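Local coordinates for putative secreted cellulose-binding protein (Streptomyces coelicolor, PDB 4OY6), which is a copper-dependent lytic polysaccharide monooxygenase of family AA10 that oxidatively cleaves cellulose chains, at residues Lys101-Ala106 and Pro145-Glu150; Leu114-Lys119 and Val163-Trp168. All coordinates share one frame; numbering follows the deposited sequence.

Interaction 1: residues Lys101-Ala106 and Pro145-Glu150. With NA (sodium ion), chain L; ZN (zinc ion), chain H.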
ATOM      1  N   LYS A 101     -10.082   3.396   1.076  1.00  8.18           N
ATOM      2  CA  LYS A 101     -11.081   2.361   0.826  0.50  8.94           C
ATOM      3  C   LYS A 101     -10.383   1.057   0.542  1.00  8.92           C
ATOM      4  O   LYS A 101      -9.563   0.959  -0.360  1.00  8.98           O
ATOM      5  CB  LYS A 101     -12.004   2.715  -0.336  0.50  9.98           C
ATOM      6  CG  LYS A 101     -13.068   1.650  -0.571  0.50 10.96           C
ATOM      7  CD  LYS A 101     -13.964   2.040  -1.728  0.50 14.24           C
ATOM      8  CE  LYS A 101     -14.949   0.944  -2.065  0.50 18.12           C
ATOM      9  NZ  LYS A 101     -15.904   1.394  -3.110  0.50 22.64           N
ATOM     10  N   LEU A 102     -10.727   0.064   1.338  1.00  9.45           N
ATOM     11  CA  LEU A 102     -10.269  -1.278   1.137  1.00  9.94           C
ATOM     12  C   LEU A 102     -11.388  -2.192   0.673  1.00 10.28           C
ATOM     13  O   LEU A 102     -12.525  -2.101   1.146  1.00 13.93           O
ATOM     14  CB  LEU A 102      -9.714  -1.887   2.402  1.00 12.56           C
ATOM     15  CG  LEU A 102      -8.459  -1.245   2.930  1.00 13.62           C
ATOM     16  CD1 LEU A 102      -8.813  -0.215   3.987  1.00 15.02           C
ATOM     17  CD2 LEU A 102      -7.512  -2.328   3.444  1.00 13.38           C
ATOM     18  N   HIS A 103     -11.052  -3.090  -0.244  1.00  9.78           N
ATOM     19  CA  HIS A 103     -11.968  -4.129  -0.665  1.00 10.26           C
ATOM     20  C   HIS A 103     -11.433  -5.425  -0.108  1.00 10.18           C
ATOM     21  O   HIS A 103     -10.254  -5.722  -0.273  1.00 10.36           O
ATOM     22  CB  HIS A 103     -12.042  -4.207  -2.194  1.00 12.10           C
ATOM     23  CG  HIS A 103     -13.036  -5.204  -2.671  1.00 14.49           C
ATOM     24  ND1 HIS A 103     -14.388  -4.964  -2.616  1.00 15.48           N
ATOM     25  CD2 HIS A 103     -12.895  -6.441  -3.180  1.00 19.02           C
ATOM     26  CE1 HIS A 103     -15.041  -6.020  -3.062  1.00 16.69           C
ATOM     27  NE2 HIS A 103     -14.158  -6.921  -3.422  1.00 20.26           N
ATOM     28  N   ASP A 104     -12.327  -6.187   0.512  1.00 10.25           N
ATOM     29  CA  ASP A 104     -12.026  -7.470   1.155  1.00 10.12           C
ATOM     30  C   ASP A 104     -12.916  -8.554   0.584  1.00 11.52           C
ATOM     31  O   ASP A 104     -14.124  -8.517   0.771  1.00 15.58           O
ATOM     32  CB  ASP A 104     -12.227  -7.349   2.677  1.00 11.54           C
ATOM     33  CG  ASP A 104     -11.946  -8.628   3.443  1.00 11.71           C
ATOM     34  OD1 ASP A 104     -11.475  -9.621   2.838  1.00 11.76           O
ATOM     35  OD2 ASP A 104     -12.196  -8.595   4.671  1.00 12.13           O
ATOM     36  N   GLN A 105     -12.304  -9.513  -0.095  1.00 11.78           N
ATOM     37  CA  GLN A 105     -13.030 -10.614  -0.718  1.00 15.02           C
ATOM     38  C   GLN A 105     -13.710 -11.546   0.298  1.00 15.98           C
ATOM     39  O   GLN A 105     -14.617 -12.276  -0.052  1.00 24.29           O
ATOM     40  CB  GLN A 105     -12.084 -11.440  -1.621  1.00 16.79           C
ATOM     41  CG  GLN A 105     -11.341 -10.659  -2.718  1.00 21.09           C
ATOM     42  CD  GLN A 105     -12.218  -9.994  -3.774  1.00 25.07           C
ATOM     43  OE1 GLN A 105     -13.287  -9.462  -3.493  1.00 33.11           O
ATOM     44  NE2 GLN A 105     -11.735 -10.002  -5.006  1.00 40.42           N
ATOM     45  N   ALA A 106     -13.241 -11.528   1.534  1.00 12.56           N
ATOM     46  CA  ALA A 106     -13.629 -12.504   2.552  1.00 13.03           C
ATOM     47  C   ALA A 106     -14.437 -11.917   3.728  1.00 13.99           C
ATOM     48  O   ALA A 106     -14.882 -12.667   4.588  1.00 16.13           O
ATOM     49  CB  ALA A 106     -12.387 -13.192   3.086  1.00 14.30           C
ATOM     50  N   PRO A 145     -17.334  -7.432   9.854  1.00 16.55           N
ATOM     51  CA  PRO A 145     -17.184  -8.027   8.540  1.00 16.23           C
ATOM     52  C   PRO A 145     -17.920  -7.242   7.464  1.00 15.96           C
ATOM     53  O   PRO A 145     -19.088  -6.875   7.633  1.00 18.01           O
ATOM     54  CB  PRO A 145     -17.798  -9.413   8.721  1.00 18.06           C
ATOM     55  CG  PRO A 145     -17.549  -9.723  10.147  1.00 21.61           C
ATOM     56  CD  PRO A 145     -17.732  -8.423  10.867  1.00 19.67           C
ATOM     57  N   SER A 146     -17.228  -6.976   6.364  1.00 15.36           N
ATOM     58  CA  SER A 146     -17.810  -6.294   5.218  1.00 14.04           C
ATOM     59  C   SER A 146     -16.905  -6.530   4.021  1.00 13.32           C
ATOM     60  O   SER A 146     -15.730  -6.828   4.190  1.00 14.00           O
ATOM     61  CB  SER A 146     -17.917  -4.785   5.481  1.00 15.22           C
ATOM     62  OG  SER A 146     -18.589  -4.123   4.424  1.00 17.94           O
ATOM     63  N   GLN A 147     -17.468  -6.400   2.823  1.00 14.72           N
ATOM     64  CA  GLN A 147     -16.665  -6.462   1.613  1.00 13.71           C
ATOM     65  C   GLN A 147     -15.876  -5.185   1.341  1.00 12.24           C
ATOM     66  O   GLN A 147     -14.965  -5.198   0.517  1.00 13.25           O
ATOM     67  CB  GLN A 147     -17.516  -6.810   0.404  1.00 17.89           C
ATOM     68  CG  GLN A 147     -17.899  -8.276   0.360  1.00 23.26           C
ATOM     69  CD  GLN A 147     -17.959  -8.749  -1.068  1.00 34.17           C
ATOM     70  OE1 GLN A 147     -18.824  -8.319  -1.823  1.00 49.69           O
ATOM     71  NE2 GLN A 147     -17.012  -9.597  -1.466  1.00 46.33           N
ATOM     72  N   ASN A 148     -16.235  -4.088   2.013  1.00 12.60           N
ATOM     73  CA  ASN A 148     -15.500  -2.848   1.879  1.00 12.53           C
ATOM     74  C   ASN A 148     -15.358  -2.190   3.246  1.00 12.39           C
ATOM     75  O   ASN A 148     -16.284  -2.239   4.046  1.00 14.79           O
ATOM     76  CB  ASN A 148     -16.213  -1.916   0.891  1.00 15.05           C
ATOM     77  CG  ASN A 148     -16.323  -2.529  -0.483  1.00 16.56           C
ATOM     78  OD1 ASN A 148     -15.360  -2.512  -1.264  1.00 17.05           O
ATOM     79  ND2 ASN A 148     -17.480  -3.118  -0.784  1.00 18.48           N
ATOM     80  N   TYR A 149     -14.212  -1.562   3.475  1.00 11.00           N
ATOM     81  CA  TYR A 149     -13.970  -0.745   4.671  1.00 10.62           C
ATOM     82  C   TYR A 149     -13.536   0.637   4.211  1.00 10.53           C
ATOM     83  O   TYR A 149     -12.709   0.754   3.296  1.00 11.91           O
ATOM     84  CB  TYR A 149     -12.876  -1.355   5.576  1.00 11.08           C
ATOM     85  CG  TYR A 149     -13.029  -2.842   5.796  1.00 11.37           C
ATOM     86  CD1 TYR A 149     -14.079  -3.355   6.542  1.00 11.92           C
ATOM     87  CD2 TYR A 149     -12.146  -3.733   5.233  1.00 10.76           C
ATOM     88  CE1 TYR A 149     -14.236  -4.725   6.694  1.00 11.94           C
ATOM     89  CE2 TYR A 149     -12.282  -5.093   5.401  1.00 11.32           C
ATOM     90  CZ  TYR A 149     -13.339  -5.594   6.118  1.00 11.05           C
ATOM     91  OH  TYR A 149     -13.508  -6.958   6.261  1.00 12.83           O
ATOM     92  N   GLU A 150     -14.043   1.673   4.861  1.00 10.74           N
ATOM     93  CA  GLU A 150     -13.638   3.037   4.587  1.00 10.55           C
ATOM     94  C   GLU A 150     -13.081   3.701   5.844  1.00 10.04           C
ATOM     95  O   GLU A 150     -13.704   3.626   6.929  1.00 12.59           O
ATOM     96  CB  GLU A 150     -14.817   3.862   4.060  1.00 13.33           C
ATOM     97  CG  GLU A 150     -15.287   3.417   2.695  1.00 16.66           C
ATOM     98  CD  GLU A 150     -16.263   4.356   2.027  1.00 23.97           C
ATOM     99  OE1 GLU A 150     -16.645   5.385   2.607  1.00 31.20           O
ATOM    100  OE2 GLU A 150     -16.643   4.058   0.883  1.00 32.39           O
TER
HETATM  101 NA    NA L 311     -15.264  -3.204  -3.079  1.00 20.07          NA
HETATM  102 ZN    ZN H 307     -14.665  -8.547  -4.354  0.50 25.05          ZN
HETATM  103  O   HOH W   1     -14.181  -1.805  -4.128  1.00 28.69           O

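Interaction 2: residues Leu114-Lys119 and Val163-Trp168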
ATOM      1  N   LEU A 114      -4.228   1.054  11.004  1.00  8.09           N
ATOM      2  CA  LEU A 114      -3.272   2.148  11.238  1.00  8.91           C
ATOM      3  C   LEU A 114      -3.003   2.780   9.887  1.00  8.74           C
ATOM      4  O   LEU A 114      -2.757   2.082   8.906  1.00 11.76           O
ATOM      5  CB  LEU A 114      -1.963   1.641  11.833  1.00 11.54           C
ATOM      6  CG  LEU A 114      -2.077   0.752  13.053  1.00 14.05           C
ATOM      7  CD1 LEU A 114      -0.695   0.238  13.443  1.00 16.50           C
ATOM      8  CD2 LEU A 114      -2.788   1.423  14.211  1.00 18.22           C
ATOM      9  N   VAL A 115      -3.015   4.109   9.833  1.00  8.14           N
ATOM     10  CA  VAL A 115      -2.700   4.791   8.590  1.00  7.81           C
ATOM     11  C   VAL A 115      -1.599   5.805   8.883  1.00  7.12           C
ATOM     12  O   VAL A 115      -1.699   6.599   9.811  1.00  7.73           O
ATOM     13  CB  VAL A 115      -3.923   5.519   7.988  1.00  8.48           C
ATOM     14  CG1 VAL A 115      -3.565   6.096   6.633  1.00  9.20           C
ATOM     15  CG2 VAL A 115      -5.126   4.596   7.885  1.00 10.39           C
ATOM     16  N   TYR A 116      -0.556   5.735   8.066  1.00  7.89           N
ATOM     17  CA  TYR A 116       0.570   6.640   8.112  1.00  7.64           C
ATOM     18  C   TYR A 116       0.705   7.362   6.781  1.00  7.52           C
ATOM     19  O   TYR A 116       0.234   6.896   5.758  1.00  8.13           O
ATOM     20  CB  TYR A 116       1.889   5.897   8.367  1.00  8.34           C
ATOM     21  CG  TYR A 116       1.929   5.060   9.614  1.00  9.50           C
ATOM     22  CD1 TYR A 116       1.417   3.758   9.615  1.00 10.65           C
ATOM     23  CD2 TYR A 116       2.439   5.555  10.806  1.00 10.76           C
ATOM     24  CE1 TYR A 116       1.446   2.984  10.747  1.00 14.17           C
ATOM     25  CE2 TYR A 116       2.468   4.780  11.958  1.00 12.84           C
ATOM     26  CZ  TYR A 116       1.978   3.492  11.912  1.00 14.80           C
ATOM     27  OH  TYR A 116       2.000   2.734  13.040  1.00 19.66           O
ATOM     28  N   VAL A 117       1.401   8.486   6.803  1.00  8.12           N
ATOM     29  CA  VAL A 117       1.815   9.155   5.567  0.50  8.23           C
ATOM     30  C   VAL A 117       3.279   9.547   5.714  1.00  9.06           C
ATOM     31  O   VAL A 117       3.748   9.870   6.810  1.00 10.84           O
ATOM     32  CB  VAL A 117       0.934  10.393   5.215  0.50  8.77           C
ATOM     33  CG1 VAL A 117       1.390  11.028   3.911  0.50  8.49           C
ATOM     34  CG2 VAL A 117      -0.547  10.030   5.095  0.50  8.54           C
ATOM     35  N   THR A 118       4.014   9.538   4.621  1.00  8.42           N
ATOM     36  CA  THR A 118       5.396  10.019   4.648  1.00  8.98           C
ATOM     37  C   THR A 118       5.426  11.496   5.040  1.00  9.25           C
ATOM     38  O   THR A 118       4.563  12.298   4.653  1.00 10.30           O
ATOM     39  CB  THR A 118       6.105   9.787   3.307  1.00  9.38           C
ATOM     40  OG1 THR A 118       5.323  10.346   2.253  1.00  9.57           O
ATOM     41  CG2 THR A 118       6.314   8.306   3.071  1.00  9.98           C
ATOM     42  N   LYS A 119       6.451  11.831   5.816  1.00 10.49           N
ATOM     43  CA  LYS A 119       6.634  13.192   6.282  1.00 12.07           C
ATOM     44  C   LYS A 119       6.922  14.152   5.127  1.00 11.20           C
ATOM     45  O   LYS A 119       7.543  13.803   4.123  1.00 11.87           O
ATOM     46  CB  LYS A 119       7.829  13.262   7.260  1.00 13.92           C
ATOM     47  CG  LYS A 119       7.636  12.465   8.541  1.00 17.18           C
ATOM     48  CD  LYS A 119       8.869  12.478   9.427  1.00 21.58           C
ATOM     49  CE  LYS A 119       8.653  11.584  10.638  1.00 24.26           C
ATOM     50  NZ  LYS A 119       9.831  11.610  11.539  1.00 31.01           N
ATOM     51  N   VAL A 163       3.659   8.897   0.260  1.00  6.76           N
ATOM     52  CA  VAL A 163       3.136   7.532   0.325  1.00  6.79           C
ATOM     53  C   VAL A 163       2.263   7.436   1.561  1.00  6.71           C
ATOM     54  O   VAL A 163       2.670   7.870   2.655  1.00  7.49           O
ATOM     55  CB  VAL A 163       4.256   6.462   0.390  1.00  7.24           C
ATOM     56  CG1 VAL A 163       3.677   5.063   0.232  1.00  9.14           C
ATOM     57  CG2 VAL A 163       5.322   6.706  -0.651  1.00  9.34           C
ATOM     58  N   VAL A 164       1.072   6.875   1.375  1.00  6.26           N
ATOM     59  CA  VAL A 164       0.186   6.482   2.459  1.00  6.84           C
ATOM     60  C   VAL A 164       0.493   5.011   2.753  1.00  6.15           C
ATOM     61  O   VAL A 164       0.613   4.203   1.839  1.00  7.25           O
ATOM     62  CB  VAL A 164      -1.289   6.663   2.093  1.00  7.52           C
ATOM     63  CG1 VAL A 164      -2.196   6.158   3.194  1.00  7.69           C
ATOM     64  CG2 VAL A 164      -1.599   8.101   1.745  1.00  9.75           C
ATOM     65  N   TYR A 165       0.659   4.684   4.035  1.00  6.83           N
ATOM     66  CA  TYR A 165       0.901   3.311   4.453  1.00  6.76           C
ATOM     67  C   TYR A 165      -0.248   2.896   5.358  1.00  6.54           C
ATOM     68  O   TYR A 165      -0.409   3.432   6.446  1.00  7.55           O
ATOM     69  CB  TYR A 165       2.225   3.190   5.177  1.00  7.29           C
ATOM     70  CG  TYR A 165       2.773   1.790   5.358  1.00  7.24           C
ATOM     71  CD1 TYR A 165       2.894   0.920   4.283  1.00  7.34           C
ATOM     72  CD2 TYR A 165       3.290   1.347   6.583  1.00  7.42           C
ATOM     73  CE1 TYR A 165       3.505  -0.321   4.412  1.00  7.71           C
ATOM     74  CE2 TYR A 165       3.896   0.119   6.721  1.00  7.82           C
ATOM     75  CZ  TYR A 165       4.009  -0.710   5.619  1.00  7.48           C
ATOM     76  OH  TYR A 165       4.669  -1.906   5.782  1.00  8.57           O
ATOM     77  N   THR A 166      -1.045   1.953   4.868  1.00  6.20           N
ATOM     78  CA  THR A 166      -2.194   1.458   5.576  1.00  6.78           C
ATOM     79  C   THR A 166      -1.917   0.043   6.057  1.00  6.45           C
ATOM     80  O   THR A 166      -1.524  -0.821   5.279  1.00  7.61           O
ATOM     81  CB  THR A 166      -3.441   1.440   4.659  1.00  7.28           C
ATOM     82  OG1 THR A 166      -3.737   2.758   4.209  1.00  7.88           O
ATOM     83  CG2 THR A 166      -4.640   0.871   5.371  1.00  8.01           C
ATOM     84  N   ILE A 167      -2.095  -0.152   7.357  1.00  6.86           N
ATOM     85  CA  ILE A 167      -1.923  -1.456   7.990  1.00  7.67           C
ATOM     86  C   ILE A 167      -3.292  -1.940   8.452  1.00  6.81           C
ATOM     87  O   ILE A 167      -3.938  -1.291   9.268  1.00  8.52           O
ATOM     88  CB  ILE A 167      -0.922  -1.393   9.161  1.00  8.72           C
ATOM     89  CG1 ILE A 167       0.417  -0.814   8.682  1.00  9.07           C
ATOM     90  CG2 ILE A 167      -0.744  -2.772   9.767  1.00  9.35           C
ATOM     91  CD1 ILE A 167       1.492  -0.709   9.724  1.00 10.91           C
ATOM     92  N   TRP A 168      -3.720  -3.068   7.897  1.00  7.14           N
ATOM     93  CA  TRP A 168      -5.006  -3.691   8.195  1.00  7.22           C
ATOM     94  C   TRP A 168      -4.749  -4.926   9.038  1.00  8.10           C
ATOM     95  O   TRP A 168      -4.176  -5.895   8.546  1.00  8.70           O
ATOM     96  CB  TRP A 168      -5.716  -4.065   6.901  1.00  7.50           C
ATOM     97  CG  TRP A 168      -6.908  -4.970   6.990  1.00  8.03           C
ATOM     98  CD1 TRP A 168      -7.740  -5.183   8.052  1.00  9.01           C
ATOM     99  CD2 TRP A 168      -7.392  -5.783   5.924  1.00  8.35           C
ATOM    100  NE1 TRP A 168      -8.705  -6.100   7.702  1.00 10.03           N
ATOM    101  CE2 TRP A 168      -8.516  -6.477   6.397  1.00  9.17           C
ATOM    102  CE3 TRP A 168      -6.962  -6.003   4.604  1.00  9.48           C
ATOM    103  CZ2 TRP A 168      -9.213  -7.388   5.597  1.00 10.89           C
ATOM    104  CZ3 TRP A 168      -7.649  -6.883   3.819  1.00 10.76           C
ATOM    105  CH2 TRP A 168      -8.754  -7.583   4.320  1.00 10.50           C
TER

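Interaction 1: residues Lys101-Ala106 and Pro145-Glu150
His103 and Asn148 share an ion modelled as sodium across an antiparallel strand pair. His103 ND1 lies 2.0 Å from it and Asn148 OD1 1.9 Å. Both are short for sodium and leave its identity doubtful. A water is the third ligand. The other ring nitrogen, His103 NE2, binds a zinc ion at 1.9 Å, together with Gln105 OE1. The ring thus bridges two metals, which fixes its rotation.

Among the hydrogen bonds, Tyr149 OH gives a short one of 2.6 Å to Asp104 OD2. It uses the anti lone pair of that oxygen, with ring and carboxylate planes 47° apart. Asp104 CG is anti to the backbone N (chi1 180°), which carries it toward this hydroxyl. Asp104 OD1 takes the N-H of Ala106, closing an Asx turn. Leu102 and Tyr149 form a hydrogen-bonded pair, and Asp104 N donates to Gln147 O.

Among the carbons, Asp104 CB lies 3.5 Å from Tyr149 CE2. Leu102 CB is farther off, 4.2 Å from Tyr149 CD2.

Asp104 OD1 also bonds His1 N, and OD2 bonds His108 N. This second-shell residue ties together both histidines of the copper brace and probably positions them. Strand 97-104 runs between strands 2-6 and 148-154.

Interaction 2: residues Leu114-Lys119 and Val163-Trp168
Thr118 and Val163 close one end of this antiparallel strand pair with two hydrogen bonds. Thr118 N donates to Val163 O in the usual way. Val163 N donates to the hydroxyl oxygen OG1 of Thr118 at 3.0 Å, so a side chain replaces a backbone carbonyl here. The torsion of Thr118 (chi1 53°) sets OG1 between the backbone N and the carbonyl carbon, and CG2 lies 3.9 Å from Val163 CB. An alanine here would probably leave the N-H of Val163 without this acceptor and open a small gap beside Val163 where the methyl had been.

Further along, Tyr116 pairs with Tyr165 and Leu114 with Ile167, each through two backbone bonds. On the face that carries these four residues, Tyr116 CE1 meets the methyl CD1 of Ile167 at 3.8 Å. The ring of Tyr116 also has the carbonyl oxygen of Tyr165 at its edge, 3.7 Å from CD1. The other face carries Val115, Val117, Val164 and Thr166. Val164 reaches both valines of the other strand, with CG1 3.7 Å from Val115 CG1 and CG2 4.0 Å from Val117 CG2.

Outward from these pairs, Val137 of strand 134-139 touches Val115 and Val117. Phe98 and Val100 of strand 97-104 lie on Val164 and Thr166. On the tyrosine face, Phe178 and Cys180 of strand 175-184 pack on Tyr165, whose hydroxyl is hydrogen-bonded to Leu69 O.

Backbone hydrogen bonds join the strands, one of them replaced by the Thr118 hydroxyl, and the side chains that touch are mostly apolar. The valine face meets strand 97-104, as the inner face of a beta sandwich does. The contact is therefore core packing, buried near the centre of the beta-sandwich domain.

In the fold
Interaction 1 and interaction 2 lie in different sheets, with centres about 17 Å apart. The first belongs to the antiparallel sheet of strands 2-6, 97-104 and 148-154. The second belongs to the mixed sheet that includes 110-118 and 161-170. Their segments alternate along the chain: 101-106, 114-119, 145-150, then 163-168. The chain therefore passes from one sheet to the other each time. They touch through Trp168, whose CZ2 lies 3.8 Å from Tyr149 CE2, while its CE3 packs on Leu102 CD2. The two sheets form the beta-sandwich of the AA10 fold. Interaction 1 lies beside the copper site, and interaction 2 lies deeper in the domain.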